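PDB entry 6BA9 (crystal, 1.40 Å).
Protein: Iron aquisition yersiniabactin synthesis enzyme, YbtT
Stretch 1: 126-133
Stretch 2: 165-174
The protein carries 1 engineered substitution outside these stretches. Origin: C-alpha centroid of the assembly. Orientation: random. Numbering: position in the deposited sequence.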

ATOM      1  N   GLU A 126       7.791  -8.986  11.512  1.00 18.35           N
ATOM      2  CA  GLU A 126       8.889  -9.736  12.102  1.00 22.90           C
ATOM      3  C   GLU A 126      10.215  -8.987  11.981  1.00 21.91           C
ATOM      4  O   GLU A 126      11.047  -9.077  12.885  1.00 26.89           O
ATOM      5  N   ARG A 127      10.390  -8.180  10.931  1.00 19.21           N
ATOM      6  CA  ARG A 127      11.566  -7.338  10.763  1.00 18.26           C
ATOM      7  C   ARG A 127      11.223  -5.919  11.188  1.00 17.89           C
ATOM      8  O   ARG A 127      10.197  -5.379  10.767  1.00 19.30           O
ATOM      9  N   GLN A 128      12.080  -5.335  12.021  1.00 16.84           N
ATOM     10  CA  GLN A 128      11.879  -3.998  12.560  1.00 17.02           C
ATOM     11  C   GLN A 128      13.155  -3.194  12.364  1.00 17.35           C
ATOM     12  O   GLN A 128      14.250  -3.687  12.654  1.00 18.01           O
ATOM     13  N   LEU A 129      13.011  -1.959  11.870  1.00 14.93           N
ATOM     14  CA  LEU A 129      14.130  -1.090  11.517  1.00 15.09           C
ATOM     15  C   LEU A 129      14.289   0.157  12.379  1.00 15.60           C
ATOM     16  O   LEU A 129      15.398   0.679  12.471  1.00 15.86           O
ATOM     17  N   SER A 130      13.202   0.685  12.958  1.00 17.41           N
ATOM     18  CA  SER A 130      13.227   2.064  13.454  1.00 17.74           C
ATOM     19  C   SER A 130      14.178   2.261  14.621  1.00 22.08           C
ATOM     20  O   SER A 130      14.612   3.391  14.868  1.00 28.12           O
ATOM     21  N   HIS A 131      14.463   1.216  15.380  1.00 19.67           N
ATOM     22  CA  HIS A 131      15.326   1.324  16.543  1.00 23.50           C
ATOM     23  C   HIS A 131      16.800   1.205  16.201  1.00 18.63           C
ATOM     24  O   HIS A 131      17.639   1.216  17.109  1.00 22.47           O
ATOM     25  N   ARG A 132      17.149   1.068  14.925  1.00 17.52           N
ATOM     26  CA  ARG A 132      18.509   0.782  14.515  1.00 17.62           C
ATOM     27  C   ARG A 132      19.256   2.046  14.100  1.00 17.79           C
ATOM     28  O   ARG A 132      18.665   3.019  13.608  1.00 16.99           O
ATOM     29  N   ASP A 133      20.571   2.026  14.299  1.00 17.53           N
ATOM     30  CA  ASP A 133      21.414   3.109  13.812  1.00 18.25           C
ATOM     31  C   ASP A 133      21.509   3.067  12.278  1.00 17.78           C
ATOM     32  O   ASP A 133      21.021   2.138  11.618  1.00 16.58           O
ATOM     33  N   LEU A 165      13.087   7.610   4.556  1.00 13.98           N
ATOM     34  CA  LEU A 165      12.873   6.210   4.878  1.00 13.81           C
ATOM     35  C   LEU A 165      12.578   6.011   6.359  1.00 14.46           C
ATOM     36  O   LEU A 165      11.747   5.169   6.716  1.00 13.74           O
ATOM     37  N   ARG A 166      13.286   6.736   7.235  1.00 14.15           N
ATOM     38  CA  ARG A 166      13.019   6.598   8.665  1.00 13.83           C
ATOM     39  C   ARG A 166      11.630   7.102   9.029  1.00 12.65           C
ATOM     40  O   ARG A 166      10.963   6.512   9.889  1.00 13.34           O
ATOM     41  N   ALA A 167      11.151   8.164   8.372  1.00 12.87           N
ATOM     42  CA  ALA A 167       9.781   8.613   8.613  1.00 13.71           C
ATOM     43  C   ALA A 167       8.779   7.533   8.212  1.00 12.76           C
ATOM     44  O   ALA A 167       7.869   7.192   8.975  1.00 12.95           O
ATOM     45  N   ASP A 168       8.957   6.966   7.020  1.00 12.44           N
ATOM     46  CA  ASP A 168       8.041   5.939   6.537  1.00 11.55           C
ATOM     47  C   ASP A 168       8.072   4.718   7.463  1.00 11.77           C
ATOM     48  O   ASP A 168       7.025   4.180   7.847  1.00 12.93           O
ATOM     49  N   PHE A 169       9.279   4.238   7.797  1.00 12.48           N
ATOM     50  CA  PHE A 169       9.389   3.044   8.628  1.00 13.13           C
ATOM     51  C   PHE A 169       8.902   3.294  10.056  1.00 12.45           C
ATOM     52  O   PHE A 169       8.304   2.399  10.673  1.00 13.63           O
ATOM     53  N   TYR A 170       9.119   4.496  10.582  1.00 13.11           N
ATOM     54  CA  TYR A 170       8.547   4.820  11.886  1.00 13.22           C
ATOM     55  C   TYR A 170       7.020   4.779  11.830  1.00 13.22           C
ATOM     56  O   TYR A 170       6.372   4.194  12.708  1.00 14.03           O
ATOM     57  N   ALA A 171       6.430   5.348  10.781  1.00 12.25           N
ATOM     58  CA  ALA A 171       4.974   5.307  10.651  1.00 13.73           C
ATOM     59  C   ALA A 171       4.475   3.877  10.634  1.00 12.64           C
ATOM     60  O   ALA A 171       3.507   3.530  11.315  1.00 14.33           O
ATOM     61  N   THR A 172       5.090   3.037   9.802  1.00 12.10           N
ATOM     62  CA  THR A 172       4.543   1.711   9.604  1.00 13.03           C
ATOM     63  C   THR A 172       4.779   0.811  10.812  1.00 15.28           C
ATOM     64  O   THR A 172       3.958  -0.069  11.079  1.00 16.01           O
ATOM     65  N   GLU A 173       5.889   1.008  11.547  1.00 14.08           N
ATOM     66  CA  GLU A 173       6.171   0.162  12.709  1.00 14.21           C
ATOM     67  C   GLU A 173       5.408   0.605  13.957  1.00 14.34           C
ATOM     68  O   GLU A 173       5.055  -0.236  14.805  1.00 15.14           O
ATOM     69  N   SER A 174       5.124   1.895  14.087  1.00 13.74           N
ATOM     70  CA  SER A 174       4.404   2.392  15.254  1.00 13.55           C
ATOM     71  C   SER A 174       2.907   2.175  15.136  1.00 17.45           C
ATOM     72  O   SER A 174       2.189   2.367  16.126  1.00 19.68           O
TER

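Stretch 2 is helical, and stretch 1 is a loop that lies against it, with a type I beta turn from Leu129 to Arg132. Three residues cover the most surface: Glu173, Ser130 and Arg166.

Glu173 points toward the loop. Its chi1 is m and chi2 is t, so the chain extends and its carboxylate reaches the loop backbone at the start of the turn. Leu129 N donates to Glu173 OE2 at 2.7 Å. Ser130 N donates to Glu173 OE1 at 2.8 Å, and Ser130 OG donates to the same Glu173 OE1 at 2.8 Å. One carboxylate thus holds two successive backbone amides and a hydroxyl. Water 1 donates to both Glu173 OE2 and Arg127 O, adding a bridge. Water 4 donates to Glu173 OE1 at 3.1 Å.

Ser130 also points toward the helix, with chi1 m. Its OG lies 3.4 Å from Tyr170 CA, close against the helix backbone. Water 3 donates to Ser130 OG at 2.7 Å and to Arg166 O at 2.8 Å.

Arg166 leaves the helix sideways, but its end comes nearer the loop. Chi1 is m; chi2 and chi3 are t. Arg166 NH2 donates to Arg132 O at 2.8 Å, and Arg166 NH1 donates to the same oxygen at 3.1 Å. This oxygen lies at the guanidinium edge, near its plane, so both nitrogens can share it.

The apolar contact is Leu129 on Phe169. Both point toward the other stretch, each with chi1 m. Leu129 CD2 sits over one ring face, 3.8 Å from Phe169 CE1.

Gln128, m at chi1 and chi2, brings its end nearer the helix. Water 2 donates to Gln128 OE1 and to Glu173 O, each at 2.8 Å. Within the loop, Arg132 NE donates to Gln128 O at 2.8 Å.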

ATOM      1  CB  GLU A 126       8.928 -11.162  11.550  1.00 33.07           C
ATOM      2  CG  GLU A 126       7.776 -12.005  12.129  1.00 37.06           C
ATOM      3  CD  GLU A 126       7.728 -13.435  11.619  1.00 49.32           C
ATOM      4  OE1 GLU A 126       6.924 -13.728  10.695  1.00 43.37           O
ATOM      5  OE2 GLU A 126       8.484 -14.274  12.161  1.00 58.72           O
ATOM      6  CB  ARG A 127      12.013  -7.335   9.303  1.00 19.52           C
ATOM      7  CG  ARG A 127      13.373  -6.682   9.074  1.00 18.96           C
ATOM      8  CD  ARG A 127      13.594  -6.299   7.641  1.00 18.08           C
ATOM      9  NE  ARG A 127      13.572  -7.426   6.703  1.00 16.50           N
ATOM     10  CZ  ARG A 127      14.628  -8.159   6.385  1.00 20.28           C
ATOM     11  NH1 ARG A 127      15.803  -7.946   6.977  1.00 20.09           N
ATOM     12  NH2 ARG A 127      14.503  -9.121   5.476  1.00 20.73           N
ATOM     13  CB  GLN A 128      11.558  -4.097  14.048  1.00 19.80           C
ATOM     14  CG  GLN A 128      10.273  -4.796  14.356  1.00 24.70           C
ATOM     15  CD  GLN A 128       9.089  -3.922  14.114  1.00 27.80           C
ATOM     16  OE1 GLN A 128       9.067  -2.754  14.532  1.00 31.54           O
ATOM     17  NE2 GLN A 128       8.083  -4.465  13.441  1.00 32.45           N
ATOM     18  CB  LEU A 129      13.983  -0.598  10.074  1.00 14.69           C
ATOM     19  CG  LEU A 129      14.419  -1.558   8.961  1.00 15.64           C
ATOM     20  CD1 LEU A 129      13.469  -2.731   8.863  1.00 18.62           C
ATOM     21  CD2 LEU A 129      14.508  -0.854   7.632  1.00 18.15           C
ATOM     22  CB  SER A 130      11.839   2.494  13.925  1.00 18.46           C
ATOM     23  OG  SER A 130      10.973   2.675  12.852  1.00 20.21           O
ATOM     24  CB  HIS A 131      14.967   0.227  17.546  1.00 21.05           C
ATOM     25  CG  HIS A 131      15.164  -1.155  17.008  1.00 21.65           C
ATOM     26  ND1 HIS A 131      14.369  -1.677  16.011  1.00 22.54           N
ATOM     27  CD2 HIS A 131      16.067  -2.116  17.315  1.00 24.90           C
ATOM     28  CE1 HIS A 131      14.772  -2.903  15.731  1.00 23.13           C
ATOM     29  NE2 HIS A 131      15.803  -3.194  16.505  1.00 23.52           N
ATOM     30  CB  ARG A 132      18.528  -0.207  13.343  1.00 19.88           C
ATOM     31  CG  ARG A 132      17.762  -1.462  13.620  1.00 17.96           C
ATOM     32  CD  ARG A 132      17.903  -2.449  12.467  1.00 19.06           C
ATOM     33  NE  ARG A 132      17.023  -3.593  12.668  1.00 18.47           N
ATOM     34  CZ  ARG A 132      17.392  -4.757  13.192  1.00 22.45           C
ATOM     35  NH1 ARG A 132      18.650  -4.970  13.572  1.00 27.49           N
ATOM     36  NH2 ARG A 132      16.483  -5.712  13.345  1.00 22.45           N
ATOM     37  CB  ASP A 133      22.773   3.116  14.536  1.00 20.83           C
ATOM     38  CG  ASP A 133      23.727   2.003  14.091  1.00 27.08           C
ATOM     39  OD1 ASP A 133      23.430   1.238  13.153  1.00 24.32           O
ATOM     40  OD2 ASP A 133      24.837   1.923  14.677  1.00 29.21           O
ATOM     41  CB  LEU A 165      14.119   5.419   4.494  1.00 14.75           C
ATOM     42  CG  LEU A 165      14.397   5.314   3.001  1.00 22.85           C
ATOM     43  CD1 LEU A 165      15.861   4.967   2.722  1.00 22.98           C
ATOM     44  CD2 LEU A 165      13.476   4.297   2.419  1.00 24.96           C
ATOM     45  CB  ARG A 166      14.081   7.324   9.483  1.00 14.76           C
ATOM     46  CG  ARG A 166      15.406   6.589   9.534  1.00 15.10           C
ATOM     47  CD  ARG A 166      16.301   7.273  10.560  1.00 17.42           C
ATOM     48  NE  ARG A 166      17.577   6.587  10.740  1.00 16.56           N
ATOM     49  CZ  ARG A 166      17.773   5.550  11.549  1.00 16.04           C
ATOM     50  NH1 ARG A 166      16.805   5.024  12.256  1.00 17.58           N
ATOM     51  NH2 ARG A 166      18.980   5.026  11.644  1.00 16.71           N
ATOM     52  CB  ALA A 167       9.512   9.912   7.855  1.00 14.97           C
ATOM     53  CB  ASP A 168       8.416   5.468   5.124  1.00 12.94           C
ATOM     54  CG  ASP A 168       8.174   6.497   4.023  1.00 13.41           C
ATOM     55  OD1 ASP A 168       7.697   7.622   4.262  1.00 14.19           O
ATOM     56  OD2 ASP A 168       8.519   6.143   2.866  1.00 14.39           O
ATOM     57  CB  PHE A 169      10.801   2.463   8.552  1.00 13.03           C
ATOM     58  CG  PHE A 169      11.000   1.553   7.374  1.00 12.37           C
ATOM     59  CD1 PHE A 169      10.701   0.215   7.487  1.00 16.38           C
ATOM     60  CD2 PHE A 169      11.478   2.028   6.173  1.00 13.68           C
ATOM     61  CE1 PHE A 169      10.868  -0.627   6.401  1.00 15.90           C
ATOM     62  CE2 PHE A 169      11.638   1.161   5.091  1.00 14.58           C
ATOM     63  CZ  PHE A 169      11.341  -0.135   5.231  1.00 14.95           C
ATOM     64  CB  TYR A 170       9.047   6.167  12.419  1.00 12.45           C
ATOM     65  CG  TYR A 170       8.404   6.472  13.765  1.00 13.96           C
ATOM     66  CD1 TYR A 170       7.185   7.146  13.851  1.00 13.94           C
ATOM     67  CD2 TYR A 170       8.975   6.017  14.935  1.00 16.41           C
ATOM     68  CE1 TYR A 170       6.580   7.360  15.057  1.00 15.47           C
ATOM     69  CE2 TYR A 170       8.378   6.248  16.157  1.00 15.47           C
ATOM     70  CZ  TYR A 170       7.187   6.902  16.211  1.00 17.19           C
ATOM     71  OH  TYR A 170       6.570   7.130  17.427  1.00 19.73           O
ATOM     72  CB  ALA A 171       4.549   6.019   9.372  1.00 13.36           C
ATOM     73  CB  THR A 172       5.086   1.105   8.294  1.00 12.58           C
ATOM     74  OG1 THR A 172       4.310  -0.042   7.936  1.00 14.86           O
ATOM     75  CG2 THR A 172       6.514   0.648   8.413  1.00 12.58           C
ATOM     76  CB  GLU A 173       7.689   0.121  12.946  1.00 15.03           C
ATOM     77  CG  GLU A 173       8.400  -0.613  11.830  1.00 15.33           C
ATOM     78  CD  GLU A 173       9.897  -0.635  11.953  1.00 17.51           C
ATOM     79  OE1 GLU A 173      10.460  -0.043  12.906  1.00 19.54           O
ATOM     80  OE2 GLU A 173      10.520  -1.223  11.052  1.00 18.14           O
ATOM     81  CB  SER A 174       4.716   3.869  15.493  1.00 16.49           C
ATOM     82  OG  SER A 174       4.220   4.687  14.454  1.00 16.89           O
TER
HETATM   83  O   HOH W   1       9.377  -3.007   9.440  1.00 22.38           O
HETATM   84  O   HOH W   2       6.413  -2.626  15.475  1.00 31.96           O
HETATM   85  O   HOH W   3      12.256   4.405  11.172  1.00 16.56           O
HETATM   86  O   HOH W   4      11.249  -0.823  15.838  1.00 33.41           O